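Local coordinates for protein spondin-1 (Homo sapiens, PDB 3COO) that is a secreted extracellular-matrix glycoprotein whose heparin-binding reelin-N domain probably contributes to cell adhesion through contacts with sulfated matrix glycans, at residues R69-I74 and V110-P115; R57-A62 and R118-V123; G45-Y50 and K157-Q162. All blocks are in the same frame, centred on the assembly; numbering follows the deposited sequence.

Contact 1 of 3, residues R69-I74 and V110-P115; sequences RGFTLI and VTESTP
Leu73 and Val110 form an antiparallel hydrogen-bonded pair, the regular part of a junction between two neighbouring strands in one sheet of the Reeler-domain beta sandwich. Leu73 N donates to Val110 O at 2.8 Å, and the return bond from Val110 N to Leu73 O measures 2.9 Å. Both side chains lie on the same face of the sheet, with Leu73 CB against Val110 CB at 4.1 Å. Toward Gly70 a side chain takes over from the backbone ladder: Phe71 N donates to Glu112 OE2 at 3.0 Å, reaching the oxygen from above the carboxylate plane. Glu112 gets there because CG stands between its own backbone N and carbonyl carbon (chi1 82°) and the chain then bends at chi2, bringing Glu112 CD within 3.3 Å of Gly70 CA; a beta carbon at Gly70 would collide with the carboxylate. Phe71 runs antiparallel to the Glu112 side chain and lays one ring face over Glu112 N, 3.5 Å from CE1, with ring and carboxylate planes 61° apart. Further out, Ile121 of the facing sheet touches the Phe71 ring. The second subunit supplies charge partners: its Arg145 forms a salt bridge with Glu112 OE1, and its Glu112 with Arg69 NH1. Arg69, extended from CG to NE, also directs NH1 to Pro115 O, 3.0 Å away and near the guanidinium plane, with 154° at the hydrogen.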
ATOM      1  N   ARG A  69      -2.295  -1.149  -1.812  1.00 41.43           N
ATOM      2  CA  ARG A  69      -1.695  -1.135  -3.144  1.00 42.37           C
ATOM      3  C   ARG A  69      -1.033  -2.497  -3.392  1.00 43.30           C
ATOM      4  O   ARG A  69      -1.670  -3.405  -3.915  1.00 47.55           O
ATOM      5  CB  ARG A  69      -0.730   0.067  -3.264  1.00 40.97           C
ATOM      6  CG  ARG A  69      -1.414   1.421  -3.074  1.00 39.22           C
ATOM      7  CD  ARG A  69      -0.378   2.512  -3.226  1.00 37.97           C
ATOM      8  NE  ARG A  69      -0.907   3.858  -3.095  1.00 39.50           N
ATOM      9  CZ  ARG A  69      -1.283   4.616  -4.124  1.00 40.66           C
ATOM     10  NH1 ARG A  69      -1.223   4.098  -5.335  1.00 37.98           N
ATOM     11  NH2 ARG A  69      -1.721   5.880  -3.943  1.00 37.96           N
ATOM     12  N   GLY A  70       0.181  -2.724  -2.918  1.00 44.30           N
ATOM     13  CA  GLY A  70       0.811  -4.019  -3.177  1.00 44.47           C
ATOM     14  C   GLY A  70       0.401  -5.056  -2.112  1.00 44.48           C
ATOM     15  O   GLY A  70      -0.171  -4.730  -1.053  1.00 43.93           O
ATOM     16  N   PHE A  71       0.701  -6.308  -2.382  1.00 43.55           N
ATOM     17  CA  PHE A  71       0.454  -7.341  -1.391  1.00 44.38           C
ATOM     18  C   PHE A  71       1.339  -8.510  -1.809  1.00 44.83           C
ATOM     19  O   PHE A  71       1.754  -8.581  -2.974  1.00 42.24           O
ATOM     20  CB  PHE A  71      -1.024  -7.819  -1.465  1.00 44.47           C
ATOM     21  CG  PHE A  71      -1.372  -8.447  -2.777  1.00 47.42           C
ATOM     22  CD1 PHE A  71      -1.741  -7.647  -3.863  1.00 49.68           C
ATOM     23  CD2 PHE A  71      -1.271  -9.847  -2.939  1.00 48.63           C
ATOM     24  CE1 PHE A  71      -2.035  -8.230  -5.099  1.00 51.73           C
ATOM     25  CE2 PHE A  71      -1.542 -10.430  -4.154  1.00 50.41           C
ATOM     26  CZ  PHE A  71      -1.901  -9.635  -5.231  1.00 49.03           C
ATOM     27  N   THR A  72       1.579  -9.437  -0.868  1.00 44.50           N
ATOM     28  CA  THR A  72       2.227 -10.686  -1.205  1.00 45.25           C
ATOM     29  C   THR A  72       1.434 -11.825  -0.578  1.00 45.20           C
ATOM     30  O   THR A  72       1.113 -11.741   0.605  1.00 44.53           O
ATOM     31  CB  THR A  72       3.714 -10.739  -0.673  1.00 44.56           C
ATOM     32  OG1 THR A  72       4.431  -9.574  -1.083  1.00 46.40           O
ATOM     33  CG2 THR A  72       4.428 -11.973  -1.255  1.00 46.45           C
ATOM     34  N   LEU A  73       1.164 -12.875  -1.366  1.00 44.68           N
ATOM     35  CA  LEU A  73       0.429 -14.054  -0.925  0.50 45.47           C
ATOM     36  C   LEU A  73       1.281 -15.301  -1.045  1.00 44.60           C
ATOM     37  O   LEU A  73       1.840 -15.550  -2.111  1.00 44.95           O
ATOM     38  CB  LEU A  73      -0.718 -14.260  -1.901  0.50 45.37           C
ATOM     39  CG  LEU A  73      -2.147 -14.592  -1.524  0.50 46.82           C
ATOM     40  CD1 LEU A  73      -2.879 -15.086  -2.785  0.50 39.58           C
ATOM     41  CD2 LEU A  73      -2.248 -15.518  -0.364  0.50 36.70           C
ATOM     42  N   ILE A  74       1.289 -16.127  -0.006  1.00 43.69           N
ATOM     43  CA  ILE A  74       2.032 -17.389  -0.046  1.00 42.68           C
ATOM     44  C   ILE A  74       1.191 -18.522   0.573  1.00 43.55           C
ATOM     45  O   ILE A  74       0.179 -18.270   1.247  1.00 43.25           O
ATOM     46  CB  ILE A  74       3.413 -17.322   0.701  1.00 42.82           C
ATOM     47  CG1 ILE A  74       3.236 -17.101   2.206  1.00 44.10           C
ATOM     48  CG2 ILE A  74       4.339 -16.225   0.099  1.00 43.29           C
ATOM     49  CD1 ILE A  74       4.557 -17.003   2.994  1.00 41.69           C
ATOM     50  N   VAL A 110       2.542 -14.907  -4.828  1.00 45.77           N
ATOM     51  CA  VAL A 110       1.820 -14.041  -5.753  1.00 45.43           C
ATOM     52  C   VAL A 110       1.926 -12.591  -5.236  1.00 44.69           C
ATOM     53  O   VAL A 110       1.826 -12.352  -4.024  1.00 44.38           O
ATOM     54  CB  VAL A 110       0.343 -14.462  -5.904  1.00 44.93           C
ATOM     55  CG1 VAL A 110      -0.443 -13.446  -6.813  1.00 46.08           C
ATOM     56  CG2 VAL A 110       0.228 -15.893  -6.502  1.00 42.31           C
ATOM     57  N   THR A 111       2.143 -11.646  -6.145  1.00 44.86           N
ATOM     58  CA  THR A 111       2.126 -10.219  -5.781  1.00 45.12           C
ATOM     59  C   THR A 111       1.282  -9.415  -6.762  1.00 45.38           C
ATOM     60  O   THR A 111       0.833  -9.934  -7.767  1.00 44.59           O
ATOM     61  CB  THR A 111       3.554  -9.564  -5.810  1.00 45.98           C
ATOM     62  OG1 THR A 111       4.020  -9.462  -7.165  1.00 46.13           O
ATOM     63  CG2 THR A 111       4.569 -10.323  -4.979  1.00 46.10           C
ATOM     64  N   GLU A 112       1.174  -8.105  -6.525  1.00 45.36           N
ATOM     65  CA  GLU A 112       0.594  -7.181  -7.504  1.00 45.25           C
ATOM     66  C   GLU A 112       1.575  -7.006  -8.691  1.00 46.10           C
ATOM     67  O   GLU A 112       2.754  -7.276  -8.550  1.00 47.00           O
ATOM     68  CB  GLU A 112       0.322  -5.831  -6.821  1.00 44.78           C
ATOM     69  CG  GLU A 112       1.596  -4.907  -6.715  1.00 42.01           C
ATOM     70  CD  GLU A 112       2.607  -5.314  -5.655  1.00 44.69           C
ATOM     71  OE1 GLU A 112       3.666  -4.683  -5.625  1.00 45.86           O
ATOM     72  OE2 GLU A 112       2.384  -6.229  -4.837  1.00 46.61           O
ATOM     73  N   SER A 113       1.113  -6.555  -9.853  1.00 47.56           N
ATOM     74  CA  SER A 113       2.080  -6.026 -10.855  1.00 49.25           C
ATOM     75  C   SER A 113       2.179  -4.505 -10.976  1.00 48.08           C
ATOM     76  O   SER A 113       3.071  -4.003 -11.670  1.00 48.38           O
ATOM     77  CB  SER A 113       1.821  -6.586 -12.239  1.00 49.67           C
ATOM     78  OG  SER A 113       0.465  -6.453 -12.540  1.00 56.05           O
ATOM     79  N   THR A 114       1.248  -3.779 -10.359  1.00 46.90           N
ATOM     80  CA  THR A 114       1.301  -2.310 -10.308  1.00 45.91           C
ATOM     81  C   THR A 114       0.872  -1.880  -8.916  1.00 43.82           C
ATOM     82  O   THR A 114       0.148  -2.616  -8.264  1.00 43.41           O
ATOM     83  CB  THR A 114       0.279  -1.658 -11.312  1.00 45.98           C
ATOM     84  OG1 THR A 114      -1.047  -2.032 -10.913  1.00 47.30           O
ATOM     85  CG2 THR A 114       0.534  -2.103 -12.721  1.00 47.91           C
ATOM     86  N   PRO A 115       1.224  -0.643  -8.499  1.00 45.38           N
ATOM     87  CA  PRO A 115       0.808  -0.207  -7.167  1.00 43.69           C
ATOM     88  C   PRO A 115      -0.572   0.482  -7.217  1.00 43.49           C
ATOM     89  O   PRO A 115      -0.837   1.342  -6.419  1.00 42.04           O
ATOM     90  CB  PRO A 115       1.906   0.809  -6.789  1.00 43.88           C
ATOM     91  CG  PRO A 115       2.298   1.417  -8.063  1.00 45.11           C
ATOM     92  CD  PRO A 115       2.014   0.412  -9.178  1.00 43.86           C
TER

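Contact 2 of 3, residues R57-A62 and R118-V123; sequences RVTLSA and RTRIQV
Arg57-Ala62 and Arg118-Val123 meet as antiparallel beta strands, the two inner members of a four-stranded sheet. Val58 with Val123 and Leu60 with Ile121 are hydrogen-bonded pairs, and Ala62 N extends the ladder to Thr119 O at 2.8 Å. The straightest bond runs from Val58 N to Val123 O, 2.7 Å long with 174° at the hydrogen. On the inner face Leu60 CB packs against Ile121 CG1 at 3.8 Å, while Val58 CG2 runs alongside Val123 CG1; Phe71, just before strand 72-77, and Leu73 within it cover this apolar row. The opposite face is polar. Gln122 CG rests on Thr59 CB at 3.6 Å, and its amide ends beside the CG and CD methylenes of Arg57, whose NE is salt-bridged to Glu44. Replacing Gln122 by an alanine would probably uncover Thr59 CB and CG2 and leave the Arg57 methylenes without their neighbour. Arg120, bent at chi3, lays one guanidinium face over Ser61, with Ser61 CB 3.9 Å from the guanidinium plane of Arg120, over its centre. One apolar face turned to the facing sheet and one polar face turned outward fit a sheet of a beta sandwich, here the E-set-like Reeler domain.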
ATOM      1  N   ARG A  57     -10.762 -20.663  -4.443  1.00 42.53           N
ATOM      2  CA  ARG A  57     -10.679 -19.263  -4.778  1.00 45.16           C
ATOM      3  C   ARG A  57     -10.232 -18.565  -3.469  1.00 44.04           C
ATOM      4  O   ARG A  57     -10.851 -18.743  -2.407  1.00 42.79           O
ATOM      5  CB  ARG A  57     -12.049 -18.807  -5.293  1.00 45.26           C
ATOM      6  CG  ARG A  57     -12.093 -17.472  -5.974  1.00 50.79           C
ATOM      7  CD  ARG A  57     -13.588 -17.081  -6.257  1.00 49.73           C
ATOM      8  NE  ARG A  57     -14.294 -17.942  -7.230  1.00 57.23           N
ATOM      9  CZ  ARG A  57     -14.220 -17.770  -8.546  1.00 55.71           C
ATOM     10  NH1 ARG A  57     -14.885 -18.563  -9.373  1.00 54.54           N
ATOM     11  NH2 ARG A  57     -13.481 -16.780  -9.030  1.00 55.57           N
ATOM     12  N   VAL A  58      -9.117 -17.853  -3.540  1.00 43.51           N
ATOM     13  CA  VAL A  58      -8.606 -17.133  -2.353  1.00 44.81           C
ATOM     14  C   VAL A  58      -8.592 -15.623  -2.571  1.00 45.64           C
ATOM     15  O   VAL A  58      -8.078 -15.139  -3.598  1.00 44.73           O
ATOM     16  CB  VAL A  58      -7.344 -17.772  -1.677  1.00 46.70           C
ATOM     17  CG1 VAL A  58      -6.958 -19.263  -2.177  1.00 46.86           C
ATOM     18  CG2 VAL A  58      -6.201 -16.806  -1.319  1.00 46.29           C
ATOM     19  N   THR A  59      -9.282 -14.911  -1.685  1.00 45.26           N
ATOM     20  CA  THR A  59      -9.346 -13.440  -1.784  1.00 45.85           C
ATOM     21  C   THR A  59      -8.820 -12.686  -0.585  1.00 45.38           C
ATOM     22  O   THR A  59      -9.076 -13.054   0.589  1.00 44.52           O
ATOM     23  CB  THR A  59     -10.672 -12.875  -2.352  1.00 48.88           C
ATOM     24  OG1 THR A  59     -11.141 -11.703  -1.625  1.00 55.55           O
ATOM     25  CG2 THR A  59     -11.689 -13.856  -2.530  1.00 41.69           C
ATOM     26  N   LEU A  60      -8.058 -11.653  -0.926  1.00 42.57           N
ATOM     27  CA  LEU A  60      -7.609 -10.636   0.001  1.00 43.10           C
ATOM     28  C   LEU A  60      -8.465  -9.411  -0.214  1.00 42.31           C
ATOM     29  O   LEU A  60      -8.548  -8.892  -1.329  1.00 42.60           O
ATOM     30  CB  LEU A  60      -6.123 -10.330  -0.273  1.00 41.04           C
ATOM     31  CG  LEU A  60      -5.494  -9.149   0.460  1.00 43.50           C
ATOM     32  CD1 LEU A  60      -5.388  -9.545   1.905  1.00 42.68           C
ATOM     33  CD2 LEU A  60      -4.104  -8.957  -0.124  1.00 42.54           C
ATOM     34  N   SER A  61      -9.113  -8.929   0.846  1.00 42.63           N
ATOM     35  CA  SER A  61      -9.942  -7.756   0.723  1.00 41.98           C
ATOM     36  C   SER A  61      -9.711  -6.753   1.854  1.00 42.28           C
ATOM     37  O   SER A  61      -9.214  -7.117   2.950  1.00 41.03           O
ATOM     38  CB  SER A  61     -11.429  -8.137   0.596  1.00 43.59           C
ATOM     39  OG  SER A  61     -11.802  -8.994   1.632  1.00 47.02           O
ATOM     40  N   ALA A  62     -10.011  -5.491   1.537  1.00 41.02           N
ATOM     41  CA  ALA A  62      -9.969  -4.350   2.447  1.00 40.88           C
ATOM     42  C   ALA A  62     -11.396  -3.933   2.783  1.00 41.57           C
ATOM     43  O   ALA A  62     -12.250  -3.764   1.876  1.00 41.66           O
ATOM     44  CB  ALA A  62      -9.247  -3.194   1.771  1.00 41.17           C
ATOM     45  N   ARG A 118      -6.455  -0.671  -4.504  1.00 41.01           N
ATOM     46  CA  ARG A 118      -7.314  -1.851  -4.674  1.00 44.05           C
ATOM     47  C   ARG A 118      -8.130  -2.069  -3.417  1.00 44.13           C
ATOM     48  O   ARG A 118      -7.644  -1.818  -2.299  1.00 43.45           O
ATOM     49  CB  ARG A 118      -6.429  -3.111  -4.766  1.00 45.90           C
ATOM     50  CG  ARG A 118      -5.795  -3.318  -6.100  1.00 50.22           C
ATOM     51  CD  ARG A 118      -4.617  -4.265  -5.975  1.00 51.57           C
ATOM     52  NE  ARG A 118      -4.030  -4.419  -7.298  1.00 52.81           N
ATOM     53  CZ  ARG A 118      -2.928  -3.836  -7.751  1.00 52.97           C
ATOM     54  NH1 ARG A 118      -2.166  -3.059  -6.972  1.00 51.56           N
ATOM     55  NH2 ARG A 118      -2.574  -4.075  -9.010  1.00 56.04           N
ATOM     56  N   THR A 119      -9.301  -2.686  -3.558  1.00 43.92           N
ATOM     57  CA  THR A 119      -9.996  -3.109  -2.366  1.00 43.66           C
ATOM     58  C   THR A 119     -10.062  -4.626  -2.257  1.00 44.44           C
ATOM     59  O   THR A 119     -10.421  -5.155  -1.208  1.00 44.28           O
ATOM     60  CB  THR A 119     -11.384  -2.534  -2.313  1.00 44.19           C
ATOM     61  OG1 THR A 119     -12.114  -3.041  -3.430  1.00 41.10           O
ATOM     62  CG2 THR A 119     -11.337  -0.998  -2.381  1.00 46.06           C
ATOM     63  N   ARG A 120      -9.723  -5.330  -3.340  1.00 44.88           N
ATOM     64  CA  ARG A 120      -9.815  -6.773  -3.384  1.00 46.60           C
ATOM     65  C   ARG A 120      -8.932  -7.316  -4.495  1.00 46.68           C
ATOM     66  O   ARG A 120      -8.863  -6.723  -5.575  1.00 47.76           O
ATOM     67  CB  ARG A 120     -11.273  -7.223  -3.664  1.00 45.34           C
ATOM     68  CG  ARG A 120     -11.472  -8.741  -3.569  1.00 49.26           C
ATOM     69  CD  ARG A 120     -12.904  -9.160  -3.826  1.00 50.57           C
ATOM     70  NE  ARG A 120     -13.839  -8.384  -3.001  1.00 61.51           N
ATOM     71  CZ  ARG A 120     -14.435  -8.811  -1.881  1.00 64.56           C
ATOM     72  NH1 ARG A 120     -14.245 -10.037  -1.397  1.00 65.88           N
ATOM     73  NH2 ARG A 120     -15.253  -7.993  -1.237  1.00 68.52           N
ATOM     74  N   ILE A 121      -8.321  -8.465  -4.242  1.00 45.00           N
ATOM     75  CA  ILE A 121      -7.646  -9.256  -5.259  1.00 44.38           C
ATOM     76  C   ILE A 121      -8.032 -10.737  -5.050  1.00 45.05           C
ATOM     77  O   ILE A 121      -8.374 -11.129  -3.937  1.00 44.29           O
ATOM     78  CB  ILE A 121      -6.107  -9.082  -5.269  1.00 44.42           C
ATOM     79  CG1 ILE A 121      -5.424  -9.493  -3.949  1.00 44.53           C
ATOM     80  CG2 ILE A 121      -5.713  -7.628  -5.716  1.00 44.36           C
ATOM     81  CD1 ILE A 121      -5.013 -10.982  -3.903  1.00 43.56           C
ATOM     82  N   GLN A 122      -7.960 -11.544  -6.108  1.00 44.44           N
ATOM     83  CA  GLN A 122      -8.280 -12.964  -5.984  1.00 45.53           C
ATOM     84  C   GLN A 122      -7.346 -13.811  -6.810  1.00 43.84           C
ATOM     85  O   GLN A 122      -6.880 -13.373  -7.861  1.00 44.37           O
ATOM     86  CB  GLN A 122      -9.684 -13.269  -6.497  1.00 46.02           C
ATOM     87  CG  GLN A 122     -10.850 -12.557  -5.899  1.00 49.31           C
ATOM     88  CD  GLN A 122     -12.170 -13.041  -6.517  1.00 50.96           C
ATOM     89  OE1 GLN A 122     -12.869 -12.276  -7.155  1.00 58.07           O
ATOM     90  NE2 GLN A 122     -12.463 -14.351  -6.375  1.00 55.29           N
ATOM     91  N   VAL A 123      -7.102 -15.037  -6.334  0.50 43.59           N
ATOM     92  CA  VAL A 123      -6.269 -16.016  -7.003  0.50 42.74           C
ATOM     93  C   VAL A 123      -6.889 -17.409  -6.788  0.50 43.12           C
ATOM     94  O   VAL A 123      -7.642 -17.625  -5.807  0.50 42.28           O
ATOM     95  CB  VAL A 123      -4.800 -15.929  -6.438  0.50 44.16           C
ATOM     96  CG1 VAL A 123      -4.744 -16.390  -4.981  0.50 42.88           C
ATOM     97  CG2 VAL A 123      -3.820 -16.731  -7.301  0.50 45.49           C
TER

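Contact 3 of 3, residues G45-Y50 and K157-Q162; sequences GDPDFY and KKLCEQ
With CG set between its backbone N and carbonyl carbon (chi1 74°), Tyr50 lays its ring across the strand at Leu159-Glu161; in Phe49, CG is opposite the carbonyl carbon (chi1 -60°), and the ring leans toward Cys160 and Gln162. The two rings fall on different faces of the short, weakly bonded parallel pairing of Tyr50 with Glu161. One backbone bond fastens the strands, Tyr50 N to Cys160 O at 2.9 Å. Glu161 CA stands over the centre of one Tyr50 face, while Leu159 O meets the ring edge in plane, 3.5 Å from CD1. Tyr50 OH then passes 3.1 Å from Glu161 CG, and the Glu161 carboxylate lies nearly parallel to the ring, the planes 15° apart. Leu159 bridges Tyr50 and Pro47: its CB touches Tyr50 CD1 at 4.0 Å and its CD2 Pro47 CG at 3.8 Å. On the outer side, Phe49 CD1 packs on Cys160 CB at 4.1 Å, and the extended Gln162 chain crosses Phe49, bringing NE2 to 3.3 Å from Phe49 CB. The pairing sits at the edge of the mixed sheet, where 49-50 is the outermost strand, and Cys160 is bound by a disulfide to Cys134. The polar ends converge on the loop before strand 135-140: Tyr50 OH bonds to Gly133 O, and the two Glu161 oxygens accept from the backbone amides of Gly131 and Gly133. With so few backbone bonds between the strands, much of the attachment falls to side chains: a buried phenol and a carboxylate grip the same glycine-rich loop, whose N-H groups are likely to stabilise the negative charge of Glu161.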
ATOM      1  N   GLY A  45     -16.139 -20.312   0.267  1.00 49.14           N
ATOM      2  CA  GLY A  45     -16.816 -21.447   0.922  1.00 50.67           C
ATOM      3  C   GLY A  45     -16.323 -21.682   2.347  1.00 51.66           C
ATOM      4  O   GLY A  45     -16.887 -22.499   3.070  1.00 51.30           O
ATOM      5  N   ASP A  46     -15.279 -20.955   2.749  1.00 52.14           N
ATOM      6  CA  ASP A  46     -14.637 -21.104   4.064  1.00 53.93           C
ATOM      7  C   ASP A  46     -14.465 -22.571   4.458  1.00 54.40           C
ATOM      8  O   ASP A  46     -15.031 -22.996   5.457  1.00 54.71           O
ATOM      9  CB  ASP A  46     -15.431 -20.364   5.154  1.00 54.06           C
ATOM     10  CG  ASP A  46     -15.486 -18.861   4.924  1.00 55.13           C
ATOM     11  OD1 ASP A  46     -16.563 -18.280   5.144  1.00 56.49           O
ATOM     12  OD2 ASP A  46     -14.468 -18.253   4.515  1.00 56.10           O
ATOM     13  N   PRO A  47     -13.694 -23.349   3.671  1.00 54.87           N
ATOM     14  CA  PRO A  47     -13.575 -24.787   3.938  1.00 55.55           C
ATOM     15  C   PRO A  47     -12.906 -25.035   5.278  1.00 56.24           C
ATOM     16  O   PRO A  47     -12.042 -24.247   5.703  1.00 57.22           O
ATOM     17  CB  PRO A  47     -12.675 -25.285   2.802  1.00 55.07           C
ATOM     18  CG  PRO A  47     -11.891 -24.058   2.392  1.00 54.94           C
ATOM     19  CD  PRO A  47     -12.876 -22.942   2.515  1.00 54.59           C
ATOM     20  N   ASP A  48     -13.336 -26.103   5.941  1.00 57.60           N
ATOM     21  CA  ASP A  48     -12.680 -26.568   7.159  1.00 57.43           C
ATOM     22  C   ASP A  48     -11.308 -27.119   6.751  1.00 56.82           C
ATOM     23  O   ASP A  48     -10.267 -26.732   7.307  1.00 57.22           O
ATOM     24  CB  ASP A  48     -13.509 -27.671   7.831  1.00 57.91           C
ATOM     25  CG  ASP A  48     -14.999 -27.307   8.013  1.00 59.35           C
ATOM     26  OD1 ASP A  48     -15.349 -26.105   8.109  1.00 60.13           O
ATOM     27  OD2 ASP A  48     -15.827 -28.251   8.077  1.00 58.70           O
ATOM     28  N   PHE A  49     -11.333 -28.000   5.745  1.00 55.00           N
ATOM     29  CA  PHE A  49     -10.171 -28.759   5.282  1.00 52.70           C
ATOM     30  C   PHE A  49      -9.960 -28.637   3.762  1.00 50.59           C
ATOM     31  O   PHE A  49     -10.844 -28.153   3.058  1.00 50.52           O
ATOM     32  CB  PHE A  49     -10.389 -30.219   5.640  1.00 53.08           C
ATOM     33  CG  PHE A  49     -10.560 -30.483   7.121  1.00 55.51           C
ATOM     34  CD1 PHE A  49      -9.469 -30.875   7.913  1.00 56.57           C
ATOM     35  CD2 PHE A  49     -11.827 -30.417   7.722  1.00 59.36           C
ATOM     36  CE1 PHE A  49      -9.625 -31.147   9.282  1.00 56.26           C
ATOM     37  CE2 PHE A  49     -11.999 -30.699   9.103  1.00 57.59           C
ATOM     38  CZ  PHE A  49     -10.893 -31.057   9.875  1.00 56.59           C
ATOM     39  N   TYR A  50      -8.805 -29.078   3.256  1.00 48.20           N
ATOM     40  CA  TYR A  50      -8.561 -29.110   1.794  1.00 47.10           C
ATOM     41  C   TYR A  50      -8.623 -30.493   1.180  1.00 46.23           C
ATOM     42  O   TYR A  50      -8.177 -31.466   1.779  1.00 45.30           O
ATOM     43  CB  TYR A  50      -7.242 -28.415   1.364  1.00 44.47           C
ATOM     44  CG  TYR A  50      -5.943 -29.174   1.663  1.00 44.57           C
ATOM     45  CD1 TYR A  50      -5.160 -28.812   2.759  1.00 44.24           C
ATOM     46  CD2 TYR A  50      -5.510 -30.270   0.872  1.00 40.91           C
ATOM     47  CE1 TYR A  50      -3.964 -29.480   3.047  1.00 43.66           C
ATOM     48  CE2 TYR A  50      -4.299 -30.958   1.169  1.00 41.60           C
ATOM     49  CZ  TYR A  50      -3.537 -30.539   2.241  1.00 41.01           C
ATOM     50  OH  TYR A  50      -2.351 -31.188   2.595  1.00 42.99           O
ATOM     51  N   LYS A 157      -4.977 -18.169   6.885  1.00 48.34           N
ATOM     52  CA  LYS A 157      -5.974 -19.224   7.062  1.00 47.82           C
ATOM     53  C   LYS A 157      -5.274 -20.568   6.990  1.00 47.68           C
ATOM     54  O   LYS A 157      -4.534 -20.825   6.055  1.00 48.15           O
ATOM     55  CB  LYS A 157      -7.058 -19.171   5.980  1.00 48.55           C
ATOM     56  CG  LYS A 157      -7.770 -17.836   5.841  1.00 51.77           C
ATOM     57  CD  LYS A 157      -8.667 -17.512   7.050  1.00 56.12           C
ATOM     58  CE  LYS A 157      -8.694 -16.006   7.284  1.00 56.01           C
ATOM     59  NZ  LYS A 157     -10.058 -15.544   7.625  1.00 59.35           N
ATOM     60  N   LYS A 158      -5.515 -21.409   7.987  1.00 46.87           N
ATOM     61  CA  LYS A 158      -4.981 -22.762   8.054  1.00 47.41           C
ATOM     62  C   LYS A 158      -5.956 -23.791   7.433  1.00 47.79           C
ATOM     63  O   LYS A 158      -7.166 -23.772   7.723  1.00 46.96           O
ATOM     64  CB  LYS A 158      -4.731 -23.130   9.536  1.00 47.46           C
ATOM     65  CG  LYS A 158      -4.252 -24.573   9.798  1.00 46.21           C
ATOM     66  CD  LYS A 158      -3.814 -24.739  11.261  1.00 48.69           C
ATOM     67  CE  LYS A 158      -3.536 -26.184  11.587  1.00 48.10           C
ATOM     68  NZ  LYS A 158      -3.087 -26.401  13.012  1.00 53.01           N
ATOM     69  N   LEU A 159      -5.426 -24.685   6.595  1.00 47.57           N
ATOM     70  CA  LEU A 159      -6.224 -25.781   6.057  1.00 47.80           C
ATOM     71  C   LEU A 159      -5.475 -27.114   6.181  1.00 47.43           C
ATOM     72  O   LEU A 159      -4.337 -27.235   5.724  1.00 46.50           O
ATOM     73  CB  LEU A 159      -6.552 -25.490   4.591  1.00 48.46           C
ATOM     74  CG  LEU A 159      -7.566 -24.400   4.226  1.00 49.44           C
ATOM     75  CD1 LEU A 159      -7.504 -24.072   2.731  1.00 51.02           C
ATOM     76  CD2 LEU A 159      -8.979 -24.868   4.629  1.00 49.57           C
ATOM     77  N   CYS A 160      -6.090 -28.110   6.813  1.00 49.15           N
ATOM     78  CA  CYS A 160      -5.489 -29.436   6.885  1.00 49.42           C
ATOM     79  C   CYS A 160      -6.206 -30.407   5.963  1.00 50.97           C
ATOM     80  O   CYS A 160      -7.294 -30.092   5.475  1.00 48.69           O
ATOM     81  CB  CYS A 160      -5.504 -29.958   8.322  1.00 50.78           C
ATOM     82  SG  CYS A 160      -4.672 -28.808   9.450  1.00 51.01           S
ATOM     83  N   GLU A 161      -5.595 -31.575   5.730  1.00 52.00           N
ATOM     84  CA  GLU A 161      -6.229 -32.655   4.954  1.00 55.50           C
ATOM     85  C   GLU A 161      -7.490 -33.165   5.624  1.00 57.58           C
ATOM     86  O   GLU A 161      -7.513 -33.388   6.835  1.00 56.32           O
ATOM     87  CB  GLU A 161      -5.287 -33.829   4.711  1.00 54.29           C
ATOM     88  CG  GLU A 161      -4.135 -33.441   3.811  1.00 54.94           C
ATOM     89  CD  GLU A 161      -3.163 -34.576   3.635  1.00 55.33           C
ATOM     90  OE1 GLU A 161      -2.057 -34.546   4.280  1.00 51.18           O
ATOM     91  OE2 GLU A 161      -3.551 -35.500   2.873  1.00 49.07           O
ATOM     92  N   GLN A 162      -8.525 -33.319   4.797  1.00 60.73           N
ATOM     93  CA  GLN A 162      -9.888 -33.536   5.242  1.00 63.74           C
ATOM     94  C   GLN A 162     -10.049 -34.951   5.695  1.00 64.79           C
ATOM     95  O   GLN A 162     -10.798 -35.699   5.087  1.00 65.35           O
ATOM     96  CB  GLN A 162     -10.849 -33.260   4.087  1.00 64.35           C
ATOM     97  CG  GLN A 162     -12.281 -33.030   4.518  1.00 67.14           C
ATOM     98  CD  GLN A 162     -13.005 -32.152   3.543  1.00 69.99           C
ATOM     99  OE1 GLN A 162     -13.440 -32.614   2.491  1.00 70.94           O
ATOM    100  NE2 GLN A 162     -13.132 -30.867   3.876  1.00 72.02           N
TER

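How the contacts relate
From the N terminus, the first halves of the three contacts come in the order 45-50, 57-62 and 69-74, and the second halves return in reverse, 110-115, 118-123 and 157-162. Contact 1 therefore closes the innermost loop, contact 2 encloses it, and contact 3 encloses both; none cross. Contacts 1 and 2 touch, their centres about 10 Å apart, and bring the two sheets of the sandwich face to face. Contact 3 shares a sheet with contact 1 but lies on the other side of the chain's centre, about 23 Å away between centres. There it joins the last modelled strand, 156-161, to the short strand 49-50 at the edge of the mixed sheet.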